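Local coordinates for acinetobacter secreted protease CpaA (Acinetobacter nosocomialis M2, PDB 6O38), which probably acts as a zinc-dependent secreted protease, binds its chaperone CpaB and is thought to leave the cell by type II secretion, at residues Asn8-Ser13 and Leu23-Ala28; Asn530-Tyr535 and Val547-Glu552. One frame throughout, in Å; residues are numbered along the deposited sequence.

Contact 1. Residues Asn8-Ser13 and Leu23-Ala28; sequences NQNNNS and LEFSLA
F25 meets N10 and S13 where the connection between two parallel strands, 3-5 and 22-27, folds back over the second of them, at the amino-terminal end of the StcE-type beta-sandwich repeats. The loop is shaped here by a beta turn: S13 N donates to N10 O at 3.1 Å, and the two central residues, N11 and N12, both have positive phi. F25 gives up the most surface. Its chi1 of -164° sets CG opposite the backbone N, carrying the ring out from strand 22-27 to the turn, and no hydrogen bond spans the gap.

The ring meets the loop through its far end. CE1 of F25 lies 4.1 Å from ND2 of N10, and the two planes are 79° apart, so amide and ring cross almost squarely instead of stacking. S13 adds its carbonyl, with O 3.9 Å from CZ of F25. Around this small contact F25, a buried residue, also touches P7 and L36, while N10 packs on P17. The amide of N10 is held by the loop itself: ND2 donates to S15 O and also to S13 O. In the latter bond the nitrogen is 3.1 Å from S13 O, with an N-H...O angle of 144°, and sits above the carbonyl plane, not on a lone pair.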
ATOM      1  N   ASN A   8     -30.912  17.792   5.092  1.00 72.52           N
ATOM      2  CA  ASN A   8     -32.247  17.601   5.652  1.00 74.77           C
ATOM      3  C   ASN A   8     -33.331  17.767   4.593  1.00 75.72           C
ATOM      4  O   ASN A   8     -34.415  17.186   4.718  1.00 77.70           O
ATOM      5  CB  ASN A   8     -32.484  18.570   6.810  1.00 75.07           C
ATOM      6  CG  ASN A   8     -31.628  18.253   8.022  1.00 74.75           C
ATOM      7  OD1 ASN A   8     -31.243  19.146   8.777  1.00 74.50           O
ATOM      8  ND2 ASN A   8     -31.321  16.975   8.212  1.00 75.21           N
ATOM      9  N   GLN A   9     -33.059  18.547   3.551  1.00 73.84           N
ATOM     10  CA  GLN A   9     -33.965  18.699   2.423  1.00 74.39           C
ATOM     11  C   GLN A   9     -33.684  17.700   1.307  1.00 74.41           C
ATOM     12  O   GLN A   9     -34.253  17.828   0.219  1.00 74.26           O
ATOM     13  CB  GLN A   9     -33.883  20.126   1.874  1.00 73.14           C
ATOM     14  CG  GLN A   9     -34.261  21.201   2.880  1.00 73.68           C
ATOM     15  CD  GLN A   9     -33.779  22.579   2.467  1.00 73.81           C
ATOM     16  OE1 GLN A   9     -32.743  22.717   1.817  1.00 71.86           O
ATOM     17  NE2 GLN A   9     -34.533  23.606   2.842  1.00 76.72           N
ATOM     18  N   ASN A  10     -32.822  16.713   1.553  1.00 74.44           N
ATOM     19  CA  ASN A  10     -32.406  15.753   0.534  1.00 74.61           C
ATOM     20  C   ASN A  10     -32.397  14.341   1.107  1.00 76.39           C
ATOM     21  O   ASN A  10     -31.500  13.541   0.820  1.00 76.24           O
ATOM     22  CB  ASN A  10     -31.033  16.118  -0.031  1.00 72.43           C
ATOM     23  CG  ASN A  10     -30.744  15.437  -1.354  1.00 72.45           C
ATOM     24  OD1 ASN A  10     -31.634  15.268  -2.187  1.00 73.13           O
ATOM     25  ND2 ASN A  10     -29.494  15.033  -1.550  1.00 71.56           N
ATOM     26  N   ASN A  11     -33.397  14.021   1.934  1.00 74.71           N
ATOM     27  CA  ASN A  11     -33.513  12.715   2.588  1.00 76.27           C
ATOM     28  C   ASN A  11     -32.282  12.379   3.425  1.00 75.04           C
ATOM     29  O   ASN A  11     -31.920  11.208   3.565  1.00 75.51           O
ATOM     30  CB  ASN A  11     -33.779  11.597   1.576  1.00 77.53           C
ATOM     31  CG  ASN A  11     -35.240  11.490   1.195  1.00 79.02           C
ATOM     32  OD1 ASN A  11     -36.115  12.012   1.884  1.00 79.66           O
ATOM     33  ND2 ASN A  11     -35.513  10.796   0.098  1.00 79.46           N
ATOM     34  N   ASN A  12     -31.633  13.403   3.985  1.00 76.21           N
ATOM     35  CA  ASN A  12     -30.435  13.228   4.810  1.00 74.86           C
ATOM     36  C   ASN A  12     -29.341  12.488   4.045  1.00 73.79           C
ATOM     37  O   ASN A  12     -28.593  11.687   4.612  1.00 73.64           O
ATOM     38  CB  ASN A  12     -30.766  12.513   6.121  1.00 76.46           C
ATOM     39  CG  ASN A  12     -31.858  13.212   6.908  1.00 77.78           C
ATOM     40  OD1 ASN A  12     -31.925  14.442   6.941  1.00 76.87           O
ATOM     41  ND2 ASN A  12     -32.724  12.431   7.542  1.00 79.73           N
ATOM     42  N   SER A  13     -29.244  12.758   2.746  1.00 73.73           N
ATOM     43  CA  SER A  13     -28.297  12.087   1.870  1.00 72.87           C
ATOM     44  C   SER A  13     -27.364  13.102   1.226  1.00 70.61           C
ATOM     45  O   SER A  13     -27.752  14.242   0.949  1.00 70.17           O
ATOM     46  CB  SER A  13     -29.019  11.285   0.780  1.00 74.91           C
ATOM     47  OG  SER A  13     -28.092  10.692  -0.113  1.00 74.17           O
ATOM     48  N   LEU A  23     -27.831  25.082  -8.651  1.00 75.67           N
ATOM     49  CA  LEU A  23     -28.097  24.487  -7.351  1.00 73.75           C
ATOM     50  C   LEU A  23     -27.012  24.873  -6.354  1.00 72.46           C
ATOM     51  O   LEU A  23     -25.840  25.025  -6.711  1.00 72.35           O
ATOM     52  CB  LEU A  23     -28.188  22.962  -7.464  1.00 72.75           C
ATOM     53  CG  LEU A  23     -28.511  22.158  -6.203  1.00 71.68           C
ATOM     54  CD1 LEU A  23     -29.765  22.690  -5.531  1.00 72.81           C
ATOM     55  CD2 LEU A  23     -28.674  20.690  -6.548  1.00 71.53           C
ATOM     56  N   GLU A  24     -27.417  25.031  -5.095  1.00 72.70           N
ATOM     57  CA  GLU A  24     -26.505  25.363  -4.005  1.00 72.10           C
ATOM     58  C   GLU A  24     -26.775  24.411  -2.846  1.00 71.09           C
ATOM     59  O   GLU A  24     -27.846  24.461  -2.232  1.00 71.83           O
ATOM     60  CB  GLU A  24     -26.672  26.819  -3.570  1.00 73.85           C
ATOM     61  CG  GLU A  24     -25.590  27.307  -2.625  1.00 74.10           C
ATOM     62  CD  GLU A  24     -25.520  28.819  -2.553  1.00 77.29           C
ATOM     63  OE1 GLU A  24     -26.575  29.459  -2.362  1.00 79.42           O
ATOM     64  OE2 GLU A  24     -24.408  29.365  -2.701  1.00 78.22           O
ATOM     65  N   PHE A  25     -25.805  23.550  -2.550  1.00 69.44           N
ATOM     66  CA  PHE A  25     -25.922  22.552  -1.494  1.00 69.21           C
ATOM     67  C   PHE A  25     -25.141  23.032  -0.277  1.00 69.22           C
ATOM     68  O   PHE A  25     -23.917  23.187  -0.343  1.00 68.76           O
ATOM     69  CB  PHE A  25     -25.405  21.198  -1.979  1.00 68.42           C
ATOM     70  CG  PHE A  25     -25.815  20.041  -1.115  1.00 69.07           C
ATOM     71  CD1 PHE A  25     -27.070  19.470  -1.252  1.00 70.44           C
ATOM     72  CD2 PHE A  25     -24.944  19.513  -0.178  1.00 68.75           C
ATOM     73  CE1 PHE A  25     -27.452  18.401  -0.464  1.00 71.79           C
ATOM     74  CE2 PHE A  25     -25.318  18.443   0.613  1.00 69.65           C
ATOM     75  CZ  PHE A  25     -26.574  17.887   0.469  1.00 71.31           C
ATOM     76  N   SER A  26     -25.845  23.262   0.829  1.00 70.30           N
ATOM     77  CA  SER A  26     -25.258  23.851   2.024  1.00 70.53           C
ATOM     78  C   SER A  26     -25.208  22.837   3.159  1.00 70.38           C
ATOM     79  O   SER A  26     -26.157  22.073   3.369  1.00 70.97           O
ATOM     80  CB  SER A  26     -26.049  25.085   2.469  1.00 72.32           C
ATOM     81  OG  SER A  26     -26.014  26.098   1.478  1.00 73.40           O
ATOM     82  N   LEU A  27     -24.096  22.840   3.888  1.00 69.91           N
ATOM     83  CA  LEU A  27     -23.894  21.987   5.052  1.00 70.15           C
ATOM     84  C   LEU A  27     -23.768  22.859   6.294  1.00 72.70           C
ATOM     85  O   LEU A  27     -23.057  23.871   6.276  1.00 74.08           O
ATOM     86  CB  LEU A  27     -22.645  21.118   4.884  1.00 69.16           C
ATOM     87  CG  LEU A  27     -22.661  20.076   3.764  1.00 68.13           C
ATOM     88  CD1 LEU A  27     -21.247  19.753   3.315  1.00 67.38           C
ATOM     89  CD2 LEU A  27     -23.370  18.814   4.224  1.00 68.53           C
ATOM     90  N   ALA A  28     -24.456  22.470   7.365  1.00 71.74           N
ATOM     91  CA  ALA A  28     -24.431  23.206   8.621  1.00 74.92           C
ATOM     92  C   ALA A  28     -24.268  22.216   9.768  1.00 75.82           C
ATOM     93  O   ALA A  28     -24.200  21.001   9.560  1.00 74.02           O
ATOM     94  CB  ALA A  28     -25.695  24.057   8.791  1.00 76.72           C
TER

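Contact 2. Residues Asn530-Tyr535 and Val547-Glu552; sequences NNINFY and VRLGEE
I532 and F534 both touch L549, and together these three side chains make up the contact, plain structural packing between two irregular loop segments. Both lie between helix 496-504, which carries the zinc ligands H498 and H502 of an HExxH motif, and helix 557-569, in what is probably a clan MA-type metalloprotease. The first segment starts at N530, whose ND2 bonds to A494 O. N531 comes next and pairs through its backbone with S524.

At I532 the side chain heads for the second segment. A chi1 of 62° places CG1 between the backbone N and the carbonyl carbon, and the branch extends from there until CD1 of I532 meets CD1 of L549 tip to tip at 3.7 Å. CD2 of L549 is scarcely farther, 3.9 Å from the same I532 CD1, so one methyl faces both ends of the leucine fork. N533 is the centre of an inverse gamma turn, closed by a weak bond from F534 N to I532 O, and its OD1 accepts from NH1 of R497, the neighbour of zinc ligand H498. The turn leaves I532 and F534 both directed at L549. F534 comes across the leucine at about a right angle, and CD1 of L549 reaches the root of the phenyl group, 3.8 Å from CG of F534, obliquely to the ring. CB of Y535 points away from the other segment, and its side chain touches helices 391-411 and 557-569.

L549 too is the centre of an inverse gamma turn, and its backbone bonds to S537 and L540. CpaB packs against N530, N531 and N533 of the same loop. With carbon alone meeting carbon and no hydrogen bond across, the two loops are joined by apolar packing on a single buried leucine.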
ATOM      1  N   ASN A 530       3.631   1.950  12.087  1.00 50.71           N
ATOM      2  CA  ASN A 530       2.994   0.739  11.562  1.00 50.44           C
ATOM      3  C   ASN A 530       1.822   1.053  10.628  1.00 50.43           C
ATOM      4  O   ASN A 530       0.760   0.439  10.723  1.00 50.96           O
ATOM      5  CB  ASN A 530       2.543  -0.177  12.706  1.00 51.25           C
ATOM      6  CG  ASN A 530       2.264  -1.592  12.246  1.00 50.92           C
ATOM      7  OD1 ASN A 530       2.809  -2.051  11.243  1.00 50.24           O
ATOM      8  ND2 ASN A 530       1.406  -2.293  12.979  1.00 51.65           N
ATOM      9  N   ASN A 531       2.006   2.010   9.716  1.00 50.49           N
ATOM     10  CA  ASN A 531       0.975   2.321   8.734  1.00 50.64           C
ATOM     11  C   ASN A 531       1.417   2.103   7.292  1.00 49.72           C
ATOM     12  O   ASN A 531       0.640   2.393   6.373  1.00 49.99           O
ATOM     13  CB  ASN A 531       0.467   3.761   8.915  1.00 51.34           C
ATOM     14  CG  ASN A 531       1.575   4.796   8.842  1.00 50.86           C
ATOM     15  OD1 ASN A 531       2.645   4.550   8.288  1.00 49.91           O
ATOM     16  ND2 ASN A 531       1.317   5.970   9.407  1.00 51.64           N
ATOM     17  N   ILE A 532       2.630   1.602   7.061  1.00 47.25           N
ATOM     18  CA  ILE A 532       3.067   1.169   5.740  1.00 46.31           C
ATOM     19  C   ILE A 532       3.728  -0.194   5.887  1.00 45.82           C
ATOM     20  O   ILE A 532       4.233  -0.550   6.955  1.00 46.09           O
ATOM     21  CB  ILE A 532       4.029   2.175   5.064  1.00 45.53           C
ATOM     22  CG1 ILE A 532       5.313   2.334   5.878  1.00 45.24           C
ATOM     23  CG2 ILE A 532       3.348   3.521   4.853  1.00 46.07           C
ATOM     24  CD1 ILE A 532       6.351   3.206   5.210  1.00 44.57           C
ATOM     25  N   ASN A 533       3.720  -0.962   4.798  1.00 43.66           N
ATOM     26  CA  ASN A 533       4.151  -2.360   4.832  1.00 43.34           C
ATOM     27  C   ASN A 533       5.666  -2.470   4.648  1.00 42.26           C
ATOM     28  O   ASN A 533       6.168  -3.050   3.684  1.00 41.42           O
ATOM     29  CB  ASN A 533       3.406  -3.161   3.770  1.00 43.27           C
ATOM     30  CG  ASN A 533       1.901  -3.080   3.929  1.00 44.36           C
ATOM     31  OD1 ASN A 533       1.387  -2.954   5.040  1.00 45.11           O
ATOM     32  ND2 ASN A 533       1.186  -3.148   2.812  1.00 44.42           N
ATOM     33  N   PHE A 534       6.399  -1.904   5.605  1.00 40.58           N
ATOM     34  CA  PHE A 534       7.854  -1.944   5.563  1.00 39.72           C
ATOM     35  C   PHE A 534       8.420  -1.989   6.973  1.00 40.47           C
ATOM     36  O   PHE A 534       7.837  -1.441   7.912  1.00 41.56           O
ATOM     37  CB  PHE A 534       8.446  -0.730   4.833  1.00 39.11           C
ATOM     38  CG  PHE A 534       8.115  -0.672   3.370  1.00 38.36           C
ATOM     39  CD1 PHE A 534       8.869  -1.379   2.447  1.00 37.31           C
ATOM     40  CD2 PHE A 534       7.064   0.107   2.914  1.00 38.86           C
ATOM     41  CE1 PHE A 534       8.571  -1.322   1.100  1.00 36.77           C
ATOM     42  CE2 PHE A 534       6.762   0.169   1.568  1.00 38.35           C
ATOM     43  CZ  PHE A 534       7.516  -0.547   0.659  1.00 37.31           C
ATOM     44  N   TYR A 535       9.561  -2.658   7.108  1.00 38.69           N
ATOM     45  CA  TYR A 535      10.474  -2.416   8.213  1.00 39.75           C
ATOM     46  C   TYR A 535      11.489  -1.365   7.778  1.00 39.79           C
ATOM     47  O   TYR A 535      11.810  -1.244   6.593  1.00 39.21           O
ATOM     48  CB  TYR A 535      11.188  -3.700   8.639  1.00 40.49           C
ATOM     49  CG  TYR A 535      10.285  -4.744   9.259  1.00 41.31           C
ATOM     50  CD1 TYR A 535       9.861  -4.630  10.577  1.00 42.48           C
ATOM     51  CD2 TYR A 535       9.864  -5.849   8.530  1.00 41.23           C
ATOM     52  CE1 TYR A 535       9.040  -5.583  11.148  1.00 43.56           C
ATOM     53  CE2 TYR A 535       9.041  -6.809   9.095  1.00 42.68           C
ATOM     54  CZ  TYR A 535       8.632  -6.670  10.405  1.00 43.76           C
ATOM     55  OH  TYR A 535       7.814  -7.619  10.975  1.00 45.13           O
ATOM     56  N   VAL A 547      10.210   9.322   0.345  1.00 40.34           N
ATOM     57  CA  VAL A 547      10.969   9.525   1.572  1.00 41.13           C
ATOM     58  C   VAL A 547      11.742   8.257   1.907  1.00 40.01           C
ATOM     59  O   VAL A 547      11.184   7.153   1.919  1.00 38.36           O
ATOM     60  CB  VAL A 547      10.033   9.928   2.722  1.00 41.69           C
ATOM     61  CG1 VAL A 547      10.810  10.055   4.023  1.00 43.33           C
ATOM     62  CG2 VAL A 547       9.318  11.229   2.391  1.00 43.14           C
ATOM     63  N   ARG A 548      13.037   8.410   2.168  1.00 40.97           N
ATOM     64  CA  ARG A 548      13.857   7.280   2.582  1.00 40.21           C
ATOM     65  C   ARG A 548      13.428   6.791   3.961  1.00 40.08           C
ATOM     66  O   ARG A 548      13.324   7.577   4.907  1.00 41.81           O
ATOM     67  CB  ARG A 548      15.334   7.669   2.575  1.00 42.01           C
ATOM     68  CG  ARG A 548      16.245   6.661   3.246  1.00 41.77           C
ATOM     69  CD  ARG A 548      17.633   6.695   2.636  1.00 42.94           C
ATOM     70  NE  ARG A 548      18.163   8.046   2.505  1.00 45.50           N
ATOM     71  CZ  ARG A 548      18.988   8.426   1.537  1.00 46.66           C
ATOM     72  NH1 ARG A 548      19.374   7.556   0.614  1.00 46.17           N
ATOM     73  NH2 ARG A 548      19.426   9.676   1.487  1.00 49.32           N
ATOM     74  N   LEU A 549      13.177   5.490   4.069  1.00 41.43           N
ATOM     75  CA  LEU A 549      12.613   4.893   5.279  1.00 40.94           C
ATOM     76  C   LEU A 549      13.697   4.444   6.256  1.00 41.79           C
ATOM     77  O   LEU A 549      13.720   3.298   6.701  1.00 41.06           O
ATOM     78  CB  LEU A 549      11.708   3.729   4.898  1.00 39.13           C
ATOM     79  CG  LEU A 549      10.512   4.067   4.004  1.00 38.47           C
ATOM     80  CD1 LEU A 549       9.695   2.821   3.708  1.00 37.18           C
ATOM     81  CD2 LEU A 549       9.648   5.138   4.651  1.00 39.40           C
ATOM     82  N   GLY A 550      14.600   5.348   6.606  1.00 41.50           N
ATOM     83  CA  GLY A 550      15.678   5.012   7.511  1.00 42.67           C
ATOM     84  C   GLY A 550      16.860   5.943   7.316  1.00 44.62           C
ATOM     85  O   GLY A 550      16.775   6.955   6.620  1.00 45.21           O
ATOM     86  N   GLU A 551      17.966   5.568   7.956  1.00 48.00           N
ATOM     87  CA  GLU A 551      19.179   6.376   7.940  1.00 49.92           C
ATOM     88  C   GLU A 551      20.368   5.472   8.230  1.00 51.11           C
ATOM     89  O   GLU A 551      20.319   4.673   9.171  1.00 51.14           O
ATOM     90  CB  GLU A 551      19.091   7.510   8.968  1.00 52.41           C
ATOM     91  CG  GLU A 551      20.260   8.478   8.940  1.00 56.02           C
ATOM     92  CD  GLU A 551      19.993   9.730   9.753  1.00 59.44           C
ATOM     93  OE1 GLU A 551      18.938   9.794  10.420  1.00 59.20           O
ATOM     94  OE2 GLU A 551      20.837  10.650   9.725  1.00 62.59           O
ATOM     95  N   GLU A 552      21.421   5.592   7.422  1.00 52.26           N
ATOM     96  CA  GLU A 552      22.587   4.727   7.563  1.00 53.82           C
ATOM     97  C   GLU A 552      23.221   4.868   8.943  1.00 55.20           C
ATOM     98  O   GLU A 552      23.700   5.947   9.312  1.00 56.35           O
ATOM     99  CB  GLU A 552      23.619   5.035   6.477  1.00 55.22           C
ATOM    100  CG  GLU A 552      23.193   4.687   5.049  1.00 54.95           C
ATOM    101  CD  GLU A 552      22.292   5.725   4.413  1.00 54.43           C
ATOM    102  OE1 GLU A 552      21.882   6.675   5.112  1.00 53.82           O
ATOM    103  OE2 GLU A 552      21.999   5.592   3.205  1.00 54.26           O
TER

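Overall arrangement
The two contacts are separate, with centres 43 Å apart and nearest atoms about 27 Å apart, and they follow one another along the chain. Contact 1 lies peripherally, 36 Å from the chain's centre, and sets a loop against a beta strand; contact 2 is 10 Å from that centre and pairs two irregular segments between helices 496-504 and 557-569. Each is partly buried, with one buried residue among three that touch, and neither has a hydrogen bond across it. Their chemistry differs: contact 1 places polar amide and carbonyl groups against an aromatic ring, whereas contact 2 is wholly apolar. CpaB reaches contact 2 but not contact 1.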